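Local coordinates for putative uncharacterized protein Ta1305 (Thermoplasma acidophilum, PDB 4RKS), which phosphorylates the 3-hydroxyl of (R)-mevalonate with ATP, as a GHMP-family kinase in the alternative mevalonate route to isoprenoids found in extreme acidophiles, at residues Pro147-Val150 and Glu151-Leu154; Ser158-Ala161 and Gly162-Leu165. All blocks are in the same frame, centred on the assembly; numbering follows the deposited sequence.

Contact 1 (Pro147-Val150 and Glu151-Leu154); sequences PHDV and ENDL
Val150 and Leu154 meet one turn apart on a short helix, and their touching branches mark its tightly packed side. CG1 of Val150 sits at the fork of the leucine, 4.0 Å from Leu154 CG and about equally far from both terminal methyls. The valine torsion explains the fit: with chi1 at 170°, CG1 stands opposite the backbone N and beside the carbonyl carbon, on the side from which the next turn rises. The backbone draws the same two residues together, since Leu154 N donates to Val150 O at 3.1 Å. Leu154 CG rests against that same oxygen at 3.4 Å, so one carbonyl receives both an N-H and an apolar branch. A turn earlier, Glu151 N bonds Pro147 O at 2.9 Å.

The opposite character appears at Asp149 and Asn152, whose side chains lie exposed. Asn152 ND2 comes no nearer to Asp149 OD1 than 4.2 Å, and the backbone bond from Asn152 N to Asp149 O is weak. The amide oxygen OD1 of Asn152 turns instead to Arg155, which also forms a salt bridge with OE2 of Glu151.

Glu151 runs extended along the buried side, and its OE2 takes a second bond from Thr181 on strand 179-185. The imidazole of His148 stacks with Tyr180 of that strand and with Phe166 of helix 161-166. Asp153 bonds through OD2 to the hydroxyl of Tyr100, in the short break between helices 92-99 and 101-108, while Pro147, Glu151 and Leu154 lay their side chains against helix 161-166.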
loop_
_atom_site.group_PDB
_atom_site.type_symbol
_atom_site.label_atom_id
_atom_site.label_comp_id
_atom_site.label_asym_id
_atom_site.label_seq_id
_atom_site.Cartn_x
_atom_site.Cartn_y
_atom_site.Cartn_z
ATOM N N PRO A 147 -5.489 -12.404 12.090
ATOM C CA PRO A 147 -5.292 -11.576 10.896
ATOM C C PRO A 147 -3.864 -11.651 10.345
ATOM O O PRO A 147 -3.685 -11.467 9.134
ATOM C CB PRO A 147 -5.622 -10.151 11.379
ATOM C CG PRO A 147 -5.559 -10.194 12.890
ATOM C CD PRO A 147 -5.822 -11.623 13.293
ATOM N N HIS A 148 -2.876 -11.917 11.197
ATOM C CA HIS A 148 -1.508 -12.108 10.715
ATOM C C HIS A 148 -1.379 -13.384 9.870
ATOM O O HIS A 148 -0.576 -13.425 8.940
ATOM C CB HIS A 148 -0.519 -12.149 11.878
ATOM C CG HIS A 148 -0.489 -10.888 12.678
ATOM N ND1 HIS A 148 0.257 -9.788 12.304
ATOM C CD2 HIS A 148 -1.113 -10.550 13.829
ATOM C CE1 HIS A 148 0.087 -8.825 13.195
ATOM N NE2 HIS A 148 -0.744 -9.258 14.128
ATOM N N ASP A 149 -2.174 -14.407 10.193
ATOM C CA ASP A 149 -2.271 -15.619 9.365
ATOM C C ASP A 149 -2.999 -15.340 8.055
ATOM O O ASP A 149 -2.550 -15.771 6.998
ATOM C CB ASP A 149 -3.007 -16.755 10.094
ATOM C CG ASP A 149 -2.142 -17.465 11.125
ATOM O OD1 ASP A 149 -0.901 -17.437 10.997
ATOM O OD2 ASP A 149 -2.711 -18.071 12.059
ATOM N N VAL A 150 -4.138 -14.658 8.132
ATOM C CA VAL A 150 -4.905 -14.324 6.917
ATOM C C VAL A 150 -4.025 -13.502 5.964
ATOM O O VAL A 150 -4.006 -13.736 4.744
ATOM C CB VAL A 150 -6.215 -13.542 7.240
ATOM C CG1 VAL A 150 -6.874 -13.000 5.957
ATOM C CG2 VAL A 150 -7.188 -14.403 7.990
ATOM N N GLU A 151 -3.259 -12.576 6.538
ATOM C CA GLU A 151 -2.342 -11.745 5.768
ATOM C C GLU A 151 -1.402 -12.559 4.877
ATOM O O GLU A 151 -1.145 -12.170 3.744
ATOM C CB GLU A 151 -1.492 -10.871 6.684
ATOM C CG GLU A 151 -0.605 -9.901 5.898
ATOM C CD GLU A 151 0.326 -9.096 6.792
ATOM O OE1 GLU A 151 -0.075 -8.765 7.926
ATOM O OE2 GLU A 151 1.463 -8.805 6.369
ATOM N N ASN A 152 -0.882 -13.670 5.395
ATOM C CA ASN A 152 0.026 -14.524 4.612
ATOM C C ASN A 152 -0.621 -14.962 3.302
ATOM O O ASN A 152 0.021 -14.939 2.253
ATOM C CB ASN A 152 0.457 -15.754 5.425
ATOM C CG ASN A 152 1.443 -15.414 6.535
ATOM O OD1 ASN A 152 2.294 -14.543 6.379
ATOM N ND2 ASN A 152 1.334 -16.112 7.664
ATOM N N ASP A 153 -1.904 -15.326 3.370
ATOM C CA ASP A 153 -2.679 -15.707 2.192
ATOM C C ASP A 153 -2.994 -14.523 1.266
ATOM O O ASP A 153 -3.080 -14.694 0.045
ATOM C CB ASP A 153 -3.991 -16.388 2.607
ATOM C CG ASP A 153 -3.761 -17.656 3.443
ATOM O OD1 ASP A 153 -2.911 -18.484 3.053
ATOM O OD2 ASP A 153 -4.421 -17.813 4.496
ATOM N N LEU A 154 -3.153 -13.328 1.836
ATOM C CA LEU A 154 -3.521 -12.166 1.034
ATOM C C LEU A 154 -2.390 -11.669 0.134
ATOM O O LEU A 154 -2.641 -10.931 -0.814
ATOM C CB LEU A 154 -3.975 -11.005 1.921
ATOM C CG LEU A 154 -5.178 -11.230 2.837
ATOM C CD1 LEU A 154 -5.441 -9.955 3.641
ATOM C CD2 LEU A 154 -6.418 -11.677 2.064
#

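Contact 2 (Ser158-Ala161 and Gly162-Leu165); sequences SESA and GRSL. With MEV ((R)-mevalonate), chain C.
Ala161 O is gripped by two backbone N-H groups: Leu165 N at 2.9 Å and Ser164 N, whose bond is weak. Ser160 O is held differently, for Arg163 N reaches it at 3.3 Å from well above the carbonyl plane. These bonds form the first turn of helix 161-166, and the chain enters it through a type I beta turn, Ser158 to Ala161, closed by Ala161 N on Ser158 O. A water bridges the two halves, donating to Glu159 O and accepting from Gly162 N, 3.0 Å from each.

In this GHMP-family kinase the turn and helix start together form one wall of the mevalonate pocket. Arg163 reaches out from the helix with its chain extended from CG to NE (chi3 178°), carrying the guanidinium to the substrate carboxylate. There it makes a pair of hydrogen bonds, one to each carboxylate oxygen: NH1 meets mevalonate O3 at 2.9 Å, nearly straight at 173°, and NH2 meets O4 at 2.5 Å. The hydroxyl OG of Ser160 lies 3.7 Å above the guanidinium plane, over its centre, while Ser160 CB touches Arg163 CD alongside, so the serine backs the arginine's shaft as well as its head.

Glu159 bends at chi2 (-85°) to bring OE2 within 2.7 Å of mevalonate O8, the hydroxyl at the other end of the substrate. NE2 of His211 hydrogen-bonds OE2, and Arg47 forms a salt bridge with OE1. Farther along the helix, Ser164 OG hydrogen-bonds Tyr30 O on strand 24-34, and Ala161 packs on Ala131 of helix 128-141.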
loop_
_atom_site.group_PDB
_atom_site.type_symbol
_atom_site.label_atom_id
_atom_site.label_comp_id
_atom_site.label_asym_id
_atom_site.label_seq_id
_atom_site.Cartn_x
_atom_site.Cartn_y
_atom_site.Cartn_z
ATOM N N SER A 158 -1.706 -9.234 -3.335
ATOM C CA SER A 158 -0.824 -8.073 -3.360
ATOM C C SER A 158 0.171 -8.149 -2.212
ATOM O O SER A 158 -0.224 -8.315 -1.065
ATOM C CB SER A 158 -1.631 -6.775 -3.281
ATOM O OG SER A 158 -0.779 -5.655 -3.140
ATOM N N GLU A 159 1.457 -7.999 -2.517
ATOM C CA GLU A 159 2.505 -8.315 -1.556
ATOM C C GLU A 159 2.525 -7.383 -0.342
ATOM O O GLU A 159 3.080 -7.747 0.690
ATOM C CB GLU A 159 3.885 -8.314 -2.238
ATOM C CG GLU A 159 4.268 -6.996 -2.902
ATOM C CD GLU A 159 3.728 -6.854 -4.327
ATOM O OE1 GLU A 159 3.008 -7.766 -4.800
ATOM O OE2 GLU A 159 4.028 -5.822 -4.978
ATOM N N SER A 160 1.921 -6.198 -0.459
ATOM C CA SER A 160 1.852 -5.255 0.665
ATOM C C SER A 160 0.438 -5.131 1.262
ATOM O O SER A 160 0.035 -4.058 1.732
ATOM C CB SER A 160 2.350 -3.872 0.236
ATOM O OG SER A 160 3.711 -3.915 -0.157
ATOM N N ALA A 161 -0.305 -6.236 1.252
ATOM C CA ALA A 161 -1.663 -6.264 1.776
ATOM C C ALA A 161 -1.711 -5.852 3.253
ATOM O O ALA A 161 -2.681 -5.233 3.707
ATOM C CB ALA A 161 -2.268 -7.650 1.598
ATOM N N GLY A 162 -0.663 -6.196 3.993
ATOM C CA GLY A 162 -0.630 -5.948 5.428
ATOM C C GLY A 162 -0.673 -4.476 5.814
ATOM O O GLY A 162 -1.160 -4.125 6.890
ATOM N N ARG A 163 -0.144 -3.613 4.950
ATOM C CA ARG A 163 -0.162 -2.177 5.198
ATOM C C ARG A 163 -1.604 -1.715 5.328
ATOM O O ARG A 163 -1.961 -0.952 6.218
ATOM C CB ARG A 163 0.529 -1.410 4.062
ATOM C CG ARG A 163 2.032 -1.554 3.967
ATOM C CD ARG A 163 2.521 -0.947 2.625
ATOM N NE ARG A 163 3.969 -1.007 2.469
ATOM C CZ ARG A 163 4.633 -0.573 1.395
ATOM N NH1 ARG A 163 3.980 -0.051 0.364
ATOM N NH2 ARG A 163 5.956 -0.666 1.353
ATOM N N SER A 164 -2.435 -2.195 4.415
ATOM C CA SER A 164 -3.810 -1.765 4.364
ATOM C C SER A 164 -4.675 -2.543 5.360
ATOM O O SER A 164 -5.673 -2.026 5.837
ATOM C CB SER A 164 -4.349 -1.911 2.940
ATOM O OG SER A 164 -5.710 -1.538 2.884
ATOM N N LEU A 165 -4.291 -3.778 5.680
ATOM C CA LEU A 165 -5.073 -4.569 6.626
ATOM C C LEU A 165 -5.057 -3.925 8.018
ATOM O O LEU A 165 -6.092 -3.786 8.657
ATOM C CB LEU A 165 -4.550 -6.015 6.692
ATOM C CG LEU A 165 -5.345 -6.975 7.584
ATOM C CD1 LEU A 165 -6.792 -7.069 7.144
ATOM C CD2 LEU A 165 -4.700 -8.366 7.623
HETATM C C8 MEV C . 5.383 -2.421 -3.215
HETATM O O8 MEV C . 5.040 -3.749 -3.563
HETATM C C2 MEV C . 6.265 -1.865 -4.311
HETATM C C3 MEV C . 6.485 -0.362 -4.333
HETATM O O7 MEV C . 5.287 0.364 -4.231
HETATM C C4 MEV C . 7.409 0.072 -3.206
HETATM C C5 MEV C . 6.696 0.278 -1.883
HETATM O O3 MEV C . 5.618 0.941 -1.806
HETATM O O4 MEV C . 7.174 -0.240 -0.846
HETATM C C6 MEV C . 7.127 -0.039 -5.664
HETATM O O HOH W 1 1.976 -7.598 3.426
#

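Contact 1 precedes contact 2 along the chain, and both belong to the N-terminal part related to diphosphomevalonate decarboxylases. Their centres are 9 Å apart, on helices 147-154 and 161-166, which follow each other in sequence and pack together. At the interface Glu151 CD lies 3.6 Å from Gly162 CA, where the glycine has no side chain to hold it off, and Leu154 CB lies 3.8 Å from Ala161 CB. Contact 1, partly open to solvent, forms the outer layer behind the wholly buried, substrate-binding contact 2. The Glu151 side chain remains about 12 Å from mevalonate, placing contact 1 behind the pocket wall and outside the ligand's own shell.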